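Local coordinates for protein succinate dehydrogenase subunit A (Mycolicibacterium smegmatis, PDB 7D6V) that probably oxidises succinate to fumarate as the flavoprotein subunit of a membrane-bound succinate dehydrogenase, passing electrons from its FAD to an iron-sulfur subunit, at residues 30-35 / 442-447; 48-53 / 427-432; 550-555 / 594-599. All coordinates share one frame; numbering follows the deposited sequence.

Contact 1 of 3, residues 30-35 / 442-447; sequences RGLRVA and GAADYV
Leu32 carries the contact by its forked end, laying one methyl on Ala444 and the other against Val447. CD1 sits over the backbone of the helix, 3.8 Å from Ala444 CA, with the Ala444 methyl almost as near. CD2 reaches the next turn, where it meets Val447 CG1 at 4.1 Å, the two branched side chains crossing at a slant. Ala444 and Val447 stand three residues apart and so face the same side of helix 427-448, and the small methyl of the first lets the leucine come close to the helix while the larger valine meets the other methyl one turn on. CG1 is the branch of Val447 that reaches Leu32 because it lies anti to the backbone N (chi1 169°).

Arg30, two residues earlier, meets the same alanine. Its aliphatic root does the touching, Arg30 CB lying 3.7 Å from Ala444 CB. The chain then bends at chi2 and chi3 (-88° and 69°), and the guanidinium turns away from helix 427-448, back toward Glu26 of its own helix, with which NH1 makes a weak, long ion pair. Asp445 is too distant to bond: its OD1 is 6.5 Å from Arg30 NE, near enough for a mild attraction at most. The long arginine thus suits an exposed position, greasy at its base and charged toward solvent.

Between Arg30 and Leu32, Gly31 takes a positive phi that turns the chain out of helix 18-30 and into strand 34-37, and Leu32 also packs on Ala27 and Val11. This is the helix-to-strand turn of a beta-alpha-beta unit in the Rossmann-like FAD-binding fold, with helix 427-448 packed against it.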
loop_
_atom_site.group_PDB
_atom_site.type_symbol
_atom_site.label_atom_id
_atom_site.label_comp_id
_atom_site.label_asym_id
_atom_site.label_seq_id
_atom_site.Cartn_x
_atom_site.Cartn_y
_atom_site.Cartn_z
ATOM N N ARG A 30 -10.888 27.638 -4.427
ATOM C CA ARG A 30 -11.514 28.760 -5.120
ATOM C C ARG A 30 -12.966 28.960 -4.709
ATOM O O ARG A 30 -13.544 30.008 -5.011
ATOM C CB ARG A 30 -11.419 28.568 -6.631
ATOM C CG ARG A 30 -10.004 28.368 -7.131
ATOM C CD ARG A 30 -9.320 29.692 -7.443
ATOM N NE ARG A 30 -9.030 30.486 -6.250
ATOM C CZ ARG A 30 -8.131 30.164 -5.323
ATOM N NH1 ARG A 30 -7.416 29.054 -5.433
ATOM N NH2 ARG A 30 -7.946 30.958 -4.279
ATOM N N GLY A 31 -13.574 27.974 -4.065
ATOM C CA GLY A 31 -14.901 28.116 -3.505
ATOM C C GLY A 31 -15.933 27.544 -4.448
ATOM O O GLY A 31 -16.432 28.244 -5.331
ATOM N N LEU A 32 -16.303 26.289 -4.225
ATOM C CA LEU A 32 -17.098 25.517 -5.167
ATOM C C LEU A 32 -17.612 24.285 -4.450
ATOM O O LEU A 32 -16.982 23.794 -3.511
ATOM C CB LEU A 32 -16.283 25.092 -6.396
ATOM C CG LEU A 32 -16.000 26.052 -7.550
ATOM C CD1 LEU A 32 -15.360 25.304 -8.703
ATOM C CD2 LEU A 32 -17.269 26.723 -8.005
ATOM N N ARG A 33 -18.757 23.792 -4.904
ATOM C CA ARG A 33 -19.246 22.487 -4.489
ATOM C C ARG A 33 -18.720 21.449 -5.469
ATOM O O ARG A 33 -19.056 21.486 -6.656
ATOM C CB ARG A 33 -20.771 22.465 -4.436
ATOM C CG ARG A 33 -21.373 23.595 -3.633
ATOM C CD ARG A 33 -22.818 23.297 -3.298
ATOM N NE ARG A 33 -22.955 22.042 -2.566
ATOM C CZ ARG A 33 -23.689 21.013 -2.976
ATOM N NH1 ARG A 33 -23.758 19.913 -2.241
ATOM N NH2 ARG A 33 -24.357 21.085 -4.117
ATOM N N VAL A 34 -17.902 20.527 -4.973
ATOM C CA VAL A 34 -17.181 19.572 -5.804
ATOM C C VAL A 34 -17.658 18.169 -5.465
ATOM O O VAL A 34 -17.749 17.805 -4.288
ATOM C CB VAL A 34 -15.660 19.687 -5.606
ATOM C CG1 VAL A 34 -14.923 18.879 -6.656
ATOM C CG2 VAL A 34 -15.230 21.136 -5.653
ATOM N N ALA A 35 -17.961 17.388 -6.495
ATOM C CA ALA A 35 -18.276 15.974 -6.359
ATOM C C ALA A 35 -17.102 15.161 -6.881
ATOM O O ALA A 35 -16.585 15.441 -7.966
ATOM C CB ALA A 35 -19.554 15.618 -7.118
ATOM N N GLY A 442 -8.981 26.198 -13.762
ATOM C CA GLY A 442 -9.684 26.496 -14.998
ATOM C C GLY A 442 -11.169 26.213 -14.902
ATOM O O GLY A 442 -11.991 26.977 -15.416
ATOM N N ALA A 443 -11.534 25.115 -14.238
ATOM C CA ALA A 443 -12.944 24.828 -14.003
ATOM C C ALA A 443 -13.594 25.912 -13.154
ATOM O O ALA A 443 -14.720 26.340 -13.435
ATOM C CB ALA A 443 -13.097 23.461 -13.340
ATOM N N ALA A 444 -12.900 26.369 -12.107
ATOM C CA ALA A 444 -13.451 27.433 -11.272
ATOM C C ALA A 444 -13.648 28.720 -12.064
ATOM O O ALA A 444 -14.681 29.391 -11.931
ATOM C CB ALA A 444 -12.544 27.675 -10.067
ATOM N N ASP A 445 -12.669 29.081 -12.898
ATOM C CA ASP A 445 -12.807 30.271 -13.732
ATOM C C ASP A 445 -13.981 30.141 -14.693
ATOM O O ASP A 445 -14.751 31.092 -14.878
ATOM C CB ASP A 445 -11.517 30.523 -14.508
ATOM C CG ASP A 445 -10.402 31.043 -13.633
ATOM O OD1 ASP A 445 -10.657 31.348 -12.449
ATOM O OD2 ASP A 445 -9.264 31.147 -14.132
ATOM N N TYR A 446 -14.128 28.972 -15.320
ATOM C CA TYR A 446 -15.225 28.767 -16.259
ATOM C C TYR A 446 -16.574 28.878 -15.561
ATOM O O TYR A 446 -17.508 29.487 -16.094
ATOM C CB TYR A 446 -15.075 27.409 -16.944
ATOM C CG TYR A 446 -16.236 27.020 -17.828
ATOM C CD1 TYR A 446 -17.218 26.152 -17.377
ATOM C CD2 TYR A 446 -16.344 27.515 -19.118
ATOM C CE1 TYR A 446 -18.277 25.797 -18.182
ATOM C CE2 TYR A 446 -17.399 27.164 -19.929
ATOM C CZ TYR A 446 -18.361 26.305 -19.458
ATOM O OH TYR A 446 -19.412 25.956 -20.270
ATOM N N VAL A 447 -16.692 28.302 -14.364
ATOM C CA VAL A 447 -17.966 28.331 -13.652
ATOM C C VAL A 447 -18.302 29.747 -13.198
ATOM O O VAL A 447 -19.459 30.176 -13.273
ATOM C CB VAL A 447 -17.939 27.340 -12.476
ATOM C CG1 VAL A 447 -19.143 27.541 -11.579
ATOM C CG2 VAL A 447 -17.905 25.919 -12.999
#

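Contact 2 of 3, residues 48-53 / 427-432; sequences VMAEGG and NSLSDL. With FAD (flavin-adenine dinucleotide), chain D.
The isoalloxazine ring of FAD has Ala50 on one face and, on the same side, Leu429 above its O2 corner. Ala50 CB stands 3.5 Å from FAD C4X, over the C4X-N5 edge of the middle ring, while Leu429 CG lies over the carbonyl oxygen, 3.6 Å from FAD O2. Met49 continues this row on the same face, CB above the methyl C7M; neither segment reaches the opposite face. At the pyrimidine edge Ser428 CB lies close to the ring plane, 3.6 Å from FAD O2. Gly52 N comes to FAD O4 obliquely, tilted out of the ring plane, in a weak hydrogen bond of 3.1 Å bent to 121°, at a place where a side chain would collide with that oxygen.

The two segments meet through Leu429. CD2 touches Ala50 CB at 4.1 Å, and CD1 packs against the peptide carbonyl of Gly53, so one leucine fills the angle between flavin and loop. Its neighbour Leu432 serves the ribityl arm, CD1 resting 3.4 Å from FAD O5'.

Met49 packs on Cys54 of the iron-sulfur subunit and Glu51 is salt-bridged to Lys58 of that chain, consistent with the dimethyl end facing the subunit that probably takes the electrons. Apolar groups thus cover one face and leave polar contacts to O2 and O4. The first turn of helix 427-448 lies beside O2, with Leu429 N 3.5 Å from FAD O2, and would probably stabilise negative charge on the reduced flavin.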
loop_
_atom_site.group_PDB
_atom_site.type_symbol
_atom_site.label_atom_id
_atom_site.label_comp_id
_atom_site.label_asym_id
_atom_site.label_seq_id
_atom_site.Cartn_x
_atom_site.Cartn_y
_atom_site.Cartn_z
ATOM N N VAL A 48 -1.148 4.629 -6.489
ATOM C CA VAL A 48 -0.507 3.938 -5.373
ATOM C C VAL A 48 0.628 3.037 -5.836
ATOM O O VAL A 48 1.516 2.709 -5.044
ATOM C CB VAL A 48 -1.535 3.106 -4.571
ATOM C CG1 VAL A 48 -2.639 3.983 -4.036
ATOM C CG2 VAL A 48 -2.092 1.965 -5.404
ATOM N N MET A 49 0.618 2.617 -7.103
ATOM C CA MET A 49 1.584 1.639 -7.583
ATOM C C MET A 49 2.929 2.249 -7.950
ATOM O O MET A 49 3.903 1.505 -8.102
ATOM C CB MET A 49 1.012 0.892 -8.789
ATOM C CG MET A 49 -0.299 0.185 -8.507
ATOM S SD MET A 49 -0.905 -0.763 -9.911
ATOM C CE MET A 49 0.206 -2.163 -9.866
ATOM N N ALA A 50 3.011 3.568 -8.095
ATOM C CA ALA A 50 4.271 4.201 -8.462
ATOM C C ALA A 50 5.281 4.091 -7.326
ATOM O O ALA A 50 4.947 4.280 -6.153
ATOM C CB ALA A 50 4.041 5.664 -8.828
ATOM N N GLU A 51 6.529 3.781 -7.681
ATOM C CA GLU A 51 7.584 3.548 -6.702
ATOM C C GLU A 51 8.804 4.438 -6.903
ATOM O O GLU A 51 9.829 4.212 -6.251
ATOM C CB GLU A 51 8.025 2.081 -6.724
ATOM C CG GLU A 51 6.900 1.075 -6.816
ATOM C CD GLU A 51 7.378 -0.343 -6.578
ATOM O OE1 GLU A 51 7.789 -1.009 -7.552
ATOM O OE2 GLU A 51 7.352 -0.790 -5.414
ATOM N N GLY A 52 8.732 5.436 -7.774
ATOM C CA GLY A 52 9.899 6.254 -8.037
ATOM C C GLY A 52 9.919 7.557 -7.270
ATOM O O GLY A 52 10.150 7.567 -6.058
ATOM N N GLY A 53 9.682 8.666 -7.962
ATOM C CA GLY A 53 9.725 9.960 -7.314
ATOM C C GLY A 53 9.070 11.014 -8.177
ATOM O O GLY A 53 8.567 10.734 -9.267
ATOM N N ASN A 427 8.310 12.435 -14.133
ATOM C CA ASN A 427 7.578 13.580 -14.660
ATOM C C ASN A 427 6.074 13.395 -14.546
ATOM O O ASN A 427 5.341 14.383 -14.459
ATOM C CB ASN A 427 7.963 13.826 -16.116
ATOM C CG ASN A 427 9.063 14.850 -16.265
ATOM O OD1 ASN A 427 9.646 15.302 -15.284
ATOM N ND2 ASN A 427 9.366 15.211 -17.502
ATOM N N SER A 428 5.591 12.153 -14.553
ATOM C CA SER A 428 4.152 11.933 -14.476
ATOM C C SER A 428 3.594 12.330 -13.117
ATOM O O SER A 428 2.529 12.951 -13.037
ATOM C CB SER A 428 3.824 10.477 -14.776
ATOM O OG SER A 428 4.505 10.054 -15.937
ATOM N N LEU A 429 4.293 11.974 -12.038
ATOM C CA LEU A 429 3.788 12.264 -10.701
ATOM C C LEU A 429 3.687 13.764 -10.453
ATOM O O LEU A 429 2.716 14.233 -9.851
ATOM C CB LEU A 429 4.674 11.596 -9.651
ATOM C CG LEU A 429 4.624 10.069 -9.587
ATOM C CD1 LEU A 429 5.486 9.551 -8.452
ATOM C CD2 LEU A 429 3.195 9.590 -9.424
ATOM N N SER A 430 4.679 14.533 -10.902
ATOM C CA SER A 430 4.616 15.982 -10.748
ATOM C C SER A 430 3.653 16.623 -11.743
ATOM O O SER A 430 3.043 17.656 -11.435
ATOM C CB SER A 430 6.016 16.581 -10.883
ATOM O OG SER A 430 6.599 16.252 -12.129
ATOM N N ASP A 431 3.527 16.035 -12.936
ATOM C CA ASP A 431 2.492 16.429 -13.885
ATOM C C ASP A 431 1.126 16.367 -13.217
ATOM O O ASP A 431 0.300 17.275 -13.370
ATOM C CB ASP A 431 2.583 15.507 -15.115
ATOM C CG ASP A 431 1.385 15.603 -16.078
ATOM O OD1 ASP A 431 1.546 15.143 -17.226
ATOM O OD2 ASP A 431 0.297 16.108 -15.744
ATOM N N LEU A 432 0.879 15.295 -12.461
ATOM C CA LEU A 432 -0.398 15.143 -11.775
ATOM C C LEU A 432 -0.720 16.373 -10.940
ATOM O O LEU A 432 -1.781 16.979 -11.100
ATOM C CB LEU A 432 -0.382 13.897 -10.891
ATOM C CG LEU A 432 -0.169 12.555 -11.583
ATOM C CD1 LEU A 432 -0.481 11.414 -10.634
ATOM C CD2 LEU A 432 -0.994 12.465 -12.853
HETATM P PA FAD D . -5.051 7.360 -11.520
HETATM O O1A FAD D . -4.837 7.883 -10.149
HETATM O O2A FAD D . -4.260 6.200 -11.987
HETATM O O5B FAD D . -6.584 6.926 -11.619
HETATM C C5B FAD D . -7.590 7.718 -12.223
HETATM C C4B FAD D . -8.857 7.671 -11.385
HETATM O O4B FAD D . -10.005 7.792 -12.217
HETATM C C3B FAD D . -9.048 6.383 -10.621
HETATM O O3B FAD D . -9.488 6.731 -9.317
HETATM C C2B FAD D . -10.180 5.685 -11.329
HETATM O O2B FAD D . -10.950 4.864 -10.461
HETATM C C1B FAD D . -10.989 6.848 -11.825
HETATM N N9A FAD D . -11.830 6.463 -12.969
HETATM C C8A FAD D . -11.415 5.943 -14.122
HETATM N N7A FAD D . -12.454 5.717 -14.945
HETATM C C5A FAD D . -13.565 6.097 -14.307
HETATM C C6A FAD D . -15.006 6.132 -14.595
HETATM N N6A FAD D . -15.494 5.703 -15.769
HETATM N N1A FAD D . -15.822 6.607 -13.647
HETATM C C2A FAD D . -15.368 7.048 -12.471
HETATM N N3A FAD D . -14.078 7.043 -12.144
HETATM C C4A FAD D . -13.146 6.590 -13.003
HETATM N N1 FAD D . 5.061 7.446 -12.922
HETATM C C2 FAD D . 6.162 8.010 -12.387
HETATM O O2 FAD D . 6.377 9.206 -12.607
HETATM N N3 FAD D . 7.034 7.342 -11.632
HETATM C C4 FAD D . 6.877 6.055 -11.354
HETATM O O4 FAD D . 7.700 5.456 -10.650
HETATM C C4X FAD D . 5.704 5.351 -11.898
HETATM N N5 FAD D . 5.485 4.050 -11.654
HETATM C C5X FAD D . 4.403 3.441 -12.161
HETATM C C6 FAD D . 4.190 2.098 -11.897
HETATM C C7 FAD D . 3.081 1.461 -12.418
HETATM C C7M FAD D . 2.841 0.007 -12.142
HETATM C C8 FAD D . 2.123 2.213 -13.255
HETATM C C8M FAD D . 0.919 1.522 -13.820
HETATM C C9 FAD D . 2.327 3.554 -13.519
HETATM C C9A FAD D . 3.436 4.190 -13.001
HETATM N N10 FAD D . 3.647 5.545 -13.269
HETATM C C10 FAD D . 4.780 6.150 -12.720
HETATM C "C1'" FAD D . 2.705 6.310 -14.079
HETATM C "C2'" FAD D . 1.849 7.183 -13.169
HETATM O "O2'" FAD D . 1.570 6.498 -11.951
HETATM C "C3'" FAD D . 0.510 7.532 -13.793
HETATM O "O3'" FAD D . 0.741 8.340 -14.938
HETATM C "C4'" FAD D . -0.352 8.311 -12.813
HETATM O "O4'" FAD D . -0.604 7.518 -11.662
HETATM C "C5'" FAD D . -1.687 8.715 -13.407
HETATM O "O5'" FAD D . -2.478 9.242 -12.353
HETATM P P FAD D . -3.950 9.811 -12.577
HETATM O O1P FAD D . -4.294 10.614 -11.373
HETATM O O2P FAD D . -4.036 10.458 -13.913
HETATM O O3P FAD D . -4.890 8.507 -12.630
#

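Contact 3 of 3, residues 550-555 / 594-599; sequences VAKAAL and DVTVTP
Lys552 NZ donates a hydrogen bond of 2.9 Å to the main-chain carbonyl of Asp594, meeting Asp594 O nearly head-on, with a C=O...N angle of 161°. The lysine reaches this far because its chain is fully extended beyond CG. CG itself stands beside the backbone N (chi1 -74°), which sends the chain off the helix toward the start of the strand. Its methylenes run alongside as well, with Lys552 CD and CE both 3.8 Å from Asp594 O. A lysine suits this partly exposed position, since its length spans the gap; NZ also makes a weak, long ion pair with Glu548.

Nearer the helix, Thr596 turns its hydroxyl to the root of the same lysine, OG1 lying 3.8 Å from Lys552 CB, a packing contact and not a bond. Ala553 beside it is small enough to let the strand approach. The axes of helix 550-555 and strand 594-597 pass 8.8 Å apart and run in roughly the same direction, 30° from parallel. Strand 594-597 pairs with 582-585 in a two-stranded antiparallel sheet, and alternate residues, Asp594 and Thr596, face the helix while Val595 points away.

The Asp594 side chain packs on Leu545 and Cys549 of helix 532-556, and OD1 comes close to a carboxylate oxygen of Glu548. Lys552 NZ is 6.1 Å from Asp594 OD1, too far for a salt bridge, yet its positive charge would probably ease the repulsion between the two acids. Its hydrogen bond ties the two segments together, and a weak one from Gln556 NE2 to Thr596 O adds a second link between helix and strand.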
loop_
_atom_site.group_PDB
_atom_site.type_symbol
_atom_site.label_atom_id
_atom_site.label_comp_id
_atom_site.label_asym_id
_atom_site.label_seq_id
_atom_site.Cartn_x
_atom_site.Cartn_y
_atom_site.Cartn_z
ATOM N N VAL A 550 -6.143 4.212 -31.434
ATOM C CA VAL A 550 -4.717 3.899 -31.368
ATOM C C VAL A 550 -4.250 3.270 -32.674
ATOM O O VAL A 550 -3.203 3.639 -33.222
ATOM C CB VAL A 550 -4.425 2.983 -30.166
ATOM C CG1 VAL A 550 -3.007 2.456 -30.235
ATOM C CG2 VAL A 550 -4.644 3.730 -28.868
ATOM N N ALA A 551 -5.022 2.314 -33.195
ATOM C CA ALA A 551 -4.625 1.634 -34.422
ATOM C C ALA A 551 -4.585 2.592 -35.604
ATOM O O ALA A 551 -3.655 2.545 -36.418
ATOM C CB ALA A 551 -5.571 0.470 -34.704
ATOM N N LYS A 552 -5.578 3.477 -35.718
ATOM C CA LYS A 552 -5.592 4.399 -36.849
ATOM C C LYS A 552 -4.447 5.403 -36.764
ATOM O O LYS A 552 -3.808 5.708 -37.781
ATOM C CB LYS A 552 -6.939 5.110 -36.929
ATOM C CG LYS A 552 -8.049 4.221 -37.442
ATOM C CD LYS A 552 -9.270 5.023 -37.835
ATOM C CE LYS A 552 -10.265 4.155 -38.579
ATOM N NZ LYS A 552 -11.336 4.968 -39.204
ATOM N N ALA A 553 -4.160 5.919 -35.566
ATOM C CA ALA A 553 -3.024 6.824 -35.420
ATOM C C ALA A 553 -1.713 6.129 -35.766
ATOM O O ALA A 553 -0.864 6.696 -36.471
ATOM C CB ALA A 553 -2.979 7.384 -34.000
ATOM N N ALA A 554 -1.535 4.892 -35.289
ATOM C CA ALA A 554 -0.308 4.157 -35.573
ATOM C C ALA A 554 -0.163 3.857 -37.056
ATOM O O ALA A 554 0.956 3.840 -37.578
ATOM C CB ALA A 554 -0.273 2.861 -34.766
ATOM N N LEU A 555 -1.274 3.612 -37.750
ATOM C CA LEU A 555 -1.197 3.413 -39.192
ATOM C C LEU A 555 -0.848 4.708 -39.910
ATOM O O LEU A 555 -0.122 4.694 -40.909
ATOM C CB LEU A 555 -2.514 2.854 -39.722
ATOM C CG LEU A 555 -2.512 2.511 -41.213
ATOM C CD1 LEU A 555 -1.723 1.239 -41.465
ATOM C CD2 LEU A 555 -3.925 2.383 -41.740
ATOM N N ASP A 594 -14.010 6.669 -35.940
ATOM C CA ASP A 594 -13.134 7.810 -35.741
ATOM C C ASP A 594 -12.457 8.215 -37.041
ATOM O O ASP A 594 -12.199 7.385 -37.917
ATOM C CB ASP A 594 -12.067 7.509 -34.689
ATOM C CG ASP A 594 -12.651 6.931 -33.424
ATOM O OD1 ASP A 594 -12.763 5.691 -33.333
ATOM O OD2 ASP A 594 -12.998 7.716 -32.517
ATOM N N VAL A 595 -12.178 9.509 -37.150
ATOM C CA VAL A 595 -11.377 10.077 -38.224
ATOM C C VAL A 595 -10.165 10.746 -37.594
ATOM O O VAL A 595 -10.302 11.488 -36.614
ATOM C CB VAL A 595 -12.184 11.078 -39.071
ATOM C CG1 VAL A 595 -11.257 12.001 -39.837
ATOM C CG2 VAL A 595 -13.083 10.338 -40.029
ATOM N N THR A 596 -8.985 10.463 -38.136
ATOM C CA THR A 596 -7.739 11.049 -37.667
ATOM C C THR A 596 -7.225 12.035 -38.709
ATOM O O THR A 596 -7.128 11.698 -39.893
ATOM C CB THR A 596 -6.699 9.964 -37.385
ATOM O OG1 THR A 596 -7.314 8.896 -36.656
ATOM C CG2 THR A 596 -5.587 10.518 -36.538
ATOM N N VAL A 597 -6.902 13.246 -38.263
ATOM C CA VAL A 597 -6.505 14.348 -39.127
ATOM C C VAL A 597 -5.093 14.772 -38.718
ATOM O O VAL A 597 -4.556 14.312 -37.715
ATOM C CB VAL A 597 -7.500 15.527 -39.043
ATOM C CG1 VAL A 597 -7.302 16.522 -40.183
ATOM C CG2 VAL A 597 -8.930 15.012 -39.032
ATOM N N THR A 598 -4.485 15.648 -39.519
ATOM C CA THR A 598 -3.094 16.065 -39.336
ATOM C C THR A 598 -2.989 17.580 -39.205
ATOM O O THR A 598 -2.822 18.286 -40.211
ATOM C CB THR A 598 -2.241 15.569 -40.499
ATOM O OG1 THR A 598 -2.673 16.206 -41.707
ATOM C CG2 THR A 598 -2.388 14.071 -40.664
ATOM N N PRO A 599 -3.094 18.128 -37.996
ATOM C CA PRO A 599 -2.845 19.559 -37.795
ATOM C C PRO A 599 -1.399 19.855 -37.420
ATOM O O PRO A 599 -0.651 18.990 -36.963
ATOM C CB PRO A 599 -3.774 19.916 -36.626
ATOM C CG PRO A 599 -3.910 18.666 -35.892
ATOM C CD PRO A 599 -3.890 17.559 -36.899
#

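In the fold
From the N terminus, the chain passes the end of helix 18-30 and strand 34-37, the first side of contact 1, then the flavin-binding loop that opens contact 2. Some 370 residues later helix 427-448 closes both: its first turn completes contact 2 and its last turns complete contact 1, so contact 2 is nested within the loop of contact 1. One helix therefore spans from the isoalloxazine to the turn that leads into strand 34-37 of the Rossmann-like parallel sheet, the contact centres lying about 25 Å apart. Contact 3 follows in series as a much shorter loop, joining helix 532-556 to a hairpin strand in the C-terminal family region, its nearest atoms about 17 Å from contact 2.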